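Local structure of taurocyamine kinase (Schistosoma mansoni, 4WOD) at residues T72-D75 / F76-V80; A620-D623 / K624-Y627; G596-L599 / A600-Y603. The protein reversibly transfers a phosphoryl group between ATP and the guanidino substrate taurocyamine, using magnesium, in a chain built of two phosphagen kinase repeats. The protein carries 4 engineered substitutions. All coordinates share one frame; numbering follows the deposited sequence.

Contact 1. Residues T72-D75 / F76-V80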
# COMPACT_ATOMS: atom_id res chain seq x y z
N THR A 72 -7.78 32.10 -12.40
CA THR A 72 -9.09 32.71 -12.11
C THR A 72 -9.73 32.07 -10.88
O THR A 72 -10.29 32.77 -10.03
CB THR A 72 -10.04 32.58 -13.31
OG1 THR A 72 -9.39 33.11 -14.47
CG2 THR A 72 -11.38 33.34 -13.07
N PHE A 73 -9.62 30.75 -10.77
CA PHE A 73 -10.12 30.07 -9.56
C PHE A 73 -8.98 29.53 -8.70
O PHE A 73 -9.01 28.40 -8.21
CB PHE A 73 -11.10 28.97 -9.97
CG PHE A 73 -12.06 29.39 -11.05
CD1 PHE A 73 -13.07 30.31 -10.77
CD2 PHE A 73 -11.97 28.87 -12.33
CE1 PHE A 73 -13.98 30.70 -11.75
CE2 PHE A 73 -12.88 29.26 -13.33
CZ PHE A 73 -13.89 30.18 -13.04
N ARG A 74 -7.99 30.39 -8.48
CA ARG A 74 -6.76 29.97 -7.80
C ARG A 74 -6.89 29.36 -6.40
O ARG A 74 -6.16 28.44 -6.06
CB ARG A 74 -5.80 31.14 -7.71
CG ARG A 74 -4.46 30.72 -7.16
CD ARG A 74 -3.33 31.40 -7.85
NE ARG A 74 -2.14 31.33 -7.02
CZ ARG A 74 -1.15 32.20 -7.10
NH1 ARG A 74 -1.22 33.19 -7.99
NH2 ARG A 74 -0.10 32.09 -6.30
N ASP A 75 -7.80 29.88 -5.58
CA ASP A 75 -7.94 29.37 -4.21
C ASP A 75 -8.30 27.89 -4.23
O ASP A 75 -7.92 27.12 -3.34
CB ASP A 75 -9.01 30.13 -3.41
CG ASP A 75 -8.69 31.60 -3.22
OD1 ASP A 75 -7.54 32.03 -3.46
OD2 ASP A 75 -9.61 32.33 -2.80
N PHE A 76 -9.07 27.50 -5.24
CA PHE A 76 -9.50 26.12 -5.42
C PHE A 76 -8.38 25.27 -6.04
O PHE A 76 -7.99 24.25 -5.48
CB PHE A 76 -10.77 26.07 -6.30
CG PHE A 76 -11.15 24.68 -6.77
CD1 PHE A 76 -11.73 23.76 -5.90
CD2 PHE A 76 -10.96 24.31 -8.11
CE1 PHE A 76 -12.09 22.49 -6.34
CE2 PHE A 76 -11.32 23.02 -8.56
CZ PHE A 76 -11.88 22.11 -7.68
N PHE A 77 -7.87 25.71 -7.19
CA PHE A 77 -6.88 24.88 -7.90
C PHE A 77 -5.54 24.75 -7.16
O PHE A 77 -4.91 23.69 -7.24
CB PHE A 77 -6.63 25.42 -9.31
CG PHE A 77 -7.66 24.98 -10.32
CD1 PHE A 77 -7.60 23.70 -10.88
CD2 PHE A 77 -8.68 25.83 -10.70
CE1 PHE A 77 -8.56 23.28 -11.81
CE2 PHE A 77 -9.64 25.42 -11.64
CZ PHE A 77 -9.57 24.13 -12.19
N ASP A 78 -5.10 25.80 -6.48
CA ASP A 78 -3.82 25.72 -5.75
C ASP A 78 -3.93 24.69 -4.64
O ASP A 78 -2.99 23.93 -4.37
CB ASP A 78 -3.40 27.08 -5.19
CG ASP A 78 -2.55 27.87 -6.17
OD1 ASP A 78 -2.39 27.40 -7.31
OD2 ASP A 78 -2.04 28.95 -5.79
N ALA A 79 -5.10 24.64 -4.02
CA ALA A 79 -5.35 23.66 -2.98
C ALA A 79 -5.31 22.25 -3.56
O ALA A 79 -4.65 21.36 -3.00
CB ALA A 79 -6.68 23.93 -2.30
N VAL A 80 -5.98 22.04 -4.70
CA VAL A 80 -6.00 20.74 -5.35
C VAL A 80 -4.60 20.29 -5.80
O VAL A 80 -4.20 19.13 -5.64
CB VAL A 80 -6.96 20.75 -6.58
CG1 VAL A 80 -6.78 19.52 -7.45
CG2 VAL A 80 -8.42 20.90 -6.13
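Phe73 O is gripped by two backbone amides of the first turn of helix 74-84. Phe77 N donates to it in the carbonyl plane at 3.1 Å with a nearly straight N-H...O angle of 171°, whereas the bond from Phe76 N is weak and bent. Phe73 is the first residue to leave helical angles after helix 69-72 and takes the N-cap position of helix 74-84, whose first-turn amides its carbonyl receives. Its CB also rests against the ring of Phe77, 4.0 Å from CD2, and the edge of that ring faces Phe73 O.

One residue further along, Asp78 N donates to Arg74 O at 2.9 Å, and the same two residues, both partly exposed, are joined by an i to i+4 salt bridge. Arg74 NE lies 2.7 Å from Asp78 OD2. The arginine chain leaves with CG anti to the backbone N (chi1 -174°) and bends at chi2, which carries NE across to the aspartate. The carboxylate oxygen stays close to the guanidinium plane, but NE approaches it from above the carboxylate plane, and the two planes stand 64° apart. Asp78 OD1 forms a second salt bridge with Arg261, so both carboxylate oxygens have an arginine partner and the aspartate probably stays charged.

In the N-terminal domain of the first repeat, the buried rings of Phe73, Phe76 and Phe77 pack on helix 46-55, and Phe76 also meets Tyr26 of helix 22-26, while Asp75 reaches Lys34 by a salt bridge.

Contact 2. Residues A620-D623 / K624-Y627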
# COMPACT_ATOMS: atom_id res chain seq x y z
N ALA A 620 2.26 -26.77 17.31
CA ALA A 620 3.73 -26.73 17.25
C ALA A 620 4.34 -26.39 18.64
O ALA A 620 4.02 -25.36 19.24
CB ALA A 620 4.18 -25.71 16.19
N HIS A 621 5.21 -27.25 19.16
CA HIS A 621 5.77 -27.05 20.50
C HIS A 621 7.26 -27.39 20.55
O HIS A 621 7.70 -28.33 19.89
CB HIS A 621 5.01 -27.89 21.54
CG HIS A 621 5.41 -27.64 22.96
ND1 HIS A 621 6.47 -28.30 23.56
CD2 HIS A 621 4.89 -26.83 23.91
CE1 HIS A 621 6.58 -27.89 24.82
NE2 HIS A 621 5.63 -27.00 25.05
N SER A 622 8.03 -26.66 21.35
CA SER A 622 9.48 -26.84 21.40
C SER A 622 10.01 -27.19 22.79
O SER A 622 9.57 -26.64 23.79
CB SER A 622 10.17 -25.56 20.90
OG SER A 622 11.52 -25.53 21.29
N ASP A 623 10.97 -28.10 22.84
CA ASP A 623 11.63 -28.42 24.10
C ASP A 623 12.40 -27.19 24.62
O ASP A 623 12.46 -26.94 25.83
CB ASP A 623 12.58 -29.60 23.93
CG ASP A 623 11.90 -30.94 24.16
OD1 ASP A 623 10.67 -30.97 24.38
OD2 ASP A 623 12.61 -31.97 24.12
N LYS A 624 12.96 -26.42 23.70
CA LYS A 624 13.65 -25.17 24.00
C LYS A 624 12.68 -24.04 24.40
O LYS A 624 12.82 -23.43 25.47
CB LYS A 624 14.49 -24.71 22.79
CG LYS A 624 15.47 -25.76 22.21
CD LYS A 624 16.37 -25.18 21.10
CE LYS A 624 15.63 -24.98 19.78
NZ LYS A 624 15.29 -26.24 19.04
N TYR A 625 11.68 -23.77 23.55
CA TYR A 625 10.91 -22.53 23.68
C TYR A 625 9.42 -22.67 24.05
O TYR A 625 8.72 -21.67 24.10
CB TYR A 625 11.00 -21.73 22.37
CG TYR A 625 12.42 -21.52 21.89
CD1 TYR A 625 13.39 -20.98 22.73
CD2 TYR A 625 12.80 -21.91 20.60
CE1 TYR A 625 14.69 -20.81 22.30
CE2 TYR A 625 14.09 -21.73 20.16
CZ TYR A 625 15.04 -21.19 21.01
OH TYR A 625 16.33 -21.03 20.56
N GLY A 626 8.93 -23.88 24.29
CA GLY A 626 7.50 -24.02 24.59
C GLY A 626 6.66 -23.90 23.32
O GLY A 626 7.09 -24.38 22.27
N TYR A 627 5.48 -23.27 23.38
CA TYR A 627 4.67 -23.14 22.18
C TYR A 627 5.37 -22.24 21.15
O TYR A 627 5.90 -21.17 21.47
CB TYR A 627 3.24 -22.65 22.50
CG TYR A 627 2.42 -23.78 23.11
CD1 TYR A 627 2.02 -24.86 22.34
CD2 TYR A 627 2.12 -23.78 24.47
CE1 TYR A 627 1.30 -25.90 22.90
CE2 TYR A 627 1.41 -24.82 25.04
CZ TYR A 627 1.00 -25.88 24.25
OH TYR A 627 0.31 -26.93 24.81
O HOH W 1 12.50 -25.84 17.96
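Segments 620-623 and 624-627 form a tight beta hairpin, a small two-stranded antiparallel unit in the C-terminal catalytic domain of the second repeat, apart from its large eight-stranded sheet. Ser622 and Gly626 are the hydrogen-bonded pair: Ser622 N donates to Gly626 O at 2.6 Å, and Gly626 N returns a bond to Ser622 O at 2.9 Å. His621 and Tyr627 form the neighbouring non-hydrogen-bonded pair, with both side chains on one face.

There the two rings make a T-shaped contact, their planes 83° apart. The histidine presents its edge, and CD2 stands over the centre of the tyrosine ring. With CG anti to the backbone N (chi1 -174°), the imidazole swings over the partner strand, where one of its faces receives Gly626 CA in a CH-pi contact, 3.9 Å from the ring centroid. Gly626 takes backbone angles that suit glycine, and with no side chain its CA lets the imidazole lie close. The tyrosine ring also makes a cation-pi contact with Arg489.

Around the turn, Tyr625 packs on Ile444 of helix 437-448 and its OH bonds to Asp441, tying the hairpin to the N-terminal domain of the same repeat. A water accepts from Lys624 NZ and is linked weakly to Ser622 OG. The serine hydroxyl bridges the turn, Ser622 OG accepting from Tyr625 N at 2.9 Å through an N-H...O angle of 164°.

Contact 3. Residues G596-L599 / A600-Y603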
# COMPACT_ATOMS: atom_id res chain seq x y z
N GLY A 596 -16.35 -7.13 33.41
CA GLY A 596 -16.04 -7.39 34.81
C GLY A 596 -14.62 -7.87 35.01
O GLY A 596 -13.82 -7.89 34.07
N GLY A 597 -14.31 -8.28 36.24
CA GLY A 597 -12.95 -8.64 36.59
C GLY A 597 -12.74 -10.09 36.99
O GLY A 597 -11.75 -10.42 37.64
N ASN A 598 -13.66 -10.96 36.59
CA ASN A 598 -13.58 -12.36 36.97
C ASN A 598 -12.60 -13.15 36.08
O ASN A 598 -13.00 -13.83 35.14
CB ASN A 598 -14.95 -13.02 36.91
CG ASN A 598 -14.96 -14.35 37.61
OD1 ASN A 598 -13.91 -14.89 37.97
ND2 ASN A 598 -16.15 -14.90 37.80
N LEU A 599 -11.32 -13.04 36.43
CA LEU A 599 -10.23 -13.66 35.70
C LEU A 599 -10.30 -15.18 35.74
O LEU A 599 -9.93 -15.85 34.77
CB LEU A 599 -8.89 -13.18 36.27
CG LEU A 599 -7.60 -13.84 35.78
CD1 LEU A 599 -7.47 -13.68 34.28
CD2 LEU A 599 -6.39 -13.23 36.51
N ALA A 600 -10.76 -15.73 36.86
CA ALA A 600 -10.82 -17.17 37.00
C ALA A 600 -11.76 -17.74 35.95
O ALA A 600 -11.48 -18.78 35.39
CB ALA A 600 -11.25 -17.56 38.40
N ALA A 601 -12.88 -17.06 35.69
CA ALA A 601 -13.87 -17.54 34.73
C ALA A 601 -13.40 -17.34 33.27
O ALA A 601 -13.70 -18.17 32.41
CB ALA A 601 -15.22 -16.85 34.94
N VAL A 602 -12.69 -16.25 33.00
CA VAL A 602 -12.14 -16.02 31.66
C VAL A 602 -11.07 -17.08 31.37
O VAL A 602 -11.02 -17.68 30.29
CB VAL A 602 -11.54 -14.61 31.54
CG1 VAL A 602 -11.01 -14.38 30.11
CG2 VAL A 602 -12.57 -13.57 31.90
N TYR A 603 -10.22 -17.29 32.36
CA TYR A 603 -9.10 -18.23 32.24
C TYR A 603 -9.60 -19.65 32.04
O TYR A 603 -9.13 -20.36 31.15
CB TYR A 603 -8.22 -18.14 33.48
CG TYR A 603 -7.00 -19.01 33.45
CD1 TYR A 603 -5.83 -18.55 32.87
CD2 TYR A 603 -7.01 -20.29 33.99
CE1 TYR A 603 -4.68 -19.35 32.82
CE2 TYR A 603 -5.86 -21.11 33.96
CZ TYR A 603 -4.69 -20.62 33.36
OH TYR A 603 -3.54 -21.38 33.30
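An N-cap opens helix 599-614 after the short loop that follows strand 588-595, with Asn598 in the capping position. Its OD1 accepts a weak bond from Ala601 N at 3.3 Å, the usual reach of a cap to the third residue beyond it. A chi1 of -166° sets CG across from the backbone N and brings the amide alongside the first turn, where ND2 lies 3.6 Å from Ala601 CB. Asn598 is also the centre of an inverse gamma turn, a sharp bend between the glycine-containing loop and the helix.

The backbone carbonyl of Asn598 carries the firmer link: Val602 N donates to Asn598 O at 3.2 Å, lying in the carbonyl plane, with Val602 CG2 resting against the same oxygen at 3.3 Å. One residue on, Tyr603 N meets Leu599 O at 2.8 Å with an N-H...O angle of 161°.

Leu599 and Val602 turn to strand 480-489, both touching Thr483 and Val485, while Leu599 also packs on helix 695-715. Tyr603 reaches the latter helix too, and its OH bonds to Phe462 O. Thr483 and Val485 belong to a predicted ATP site, so this helix start backs the strand that carries it. Ala601 N makes two weak bonds, to OD1 and to O of Asn598; between them they serve an amide that, in the first turn, has no earlier helical carbonyl to bond to.

In the fold
The three contacts are divided between the two kinase repeats. Contact 1 lies in the first, and the side chain of Phe77 is about 10 Å from the bound arginine and about 9 Å from the side chain of Cys268, the predicted active-site residue. Contacts 2 and 3 share the catalytic domain of the second repeat, their centres 27 Å apart and nearest atoms about 10 Å; helix 599-614, opened by contact 3, leads along the chain into the hairpin of contact 2. Contact 3 borders the predicted ATP-binding strand, Leu599 about 4 Å from Val485, while Tyr627 of contact 2 is about 10 Å from Arg486, side chain to side chain. Contact 1 stays about 50 Å from contact 2 and about 48 Å from contact 3, between nearest atoms.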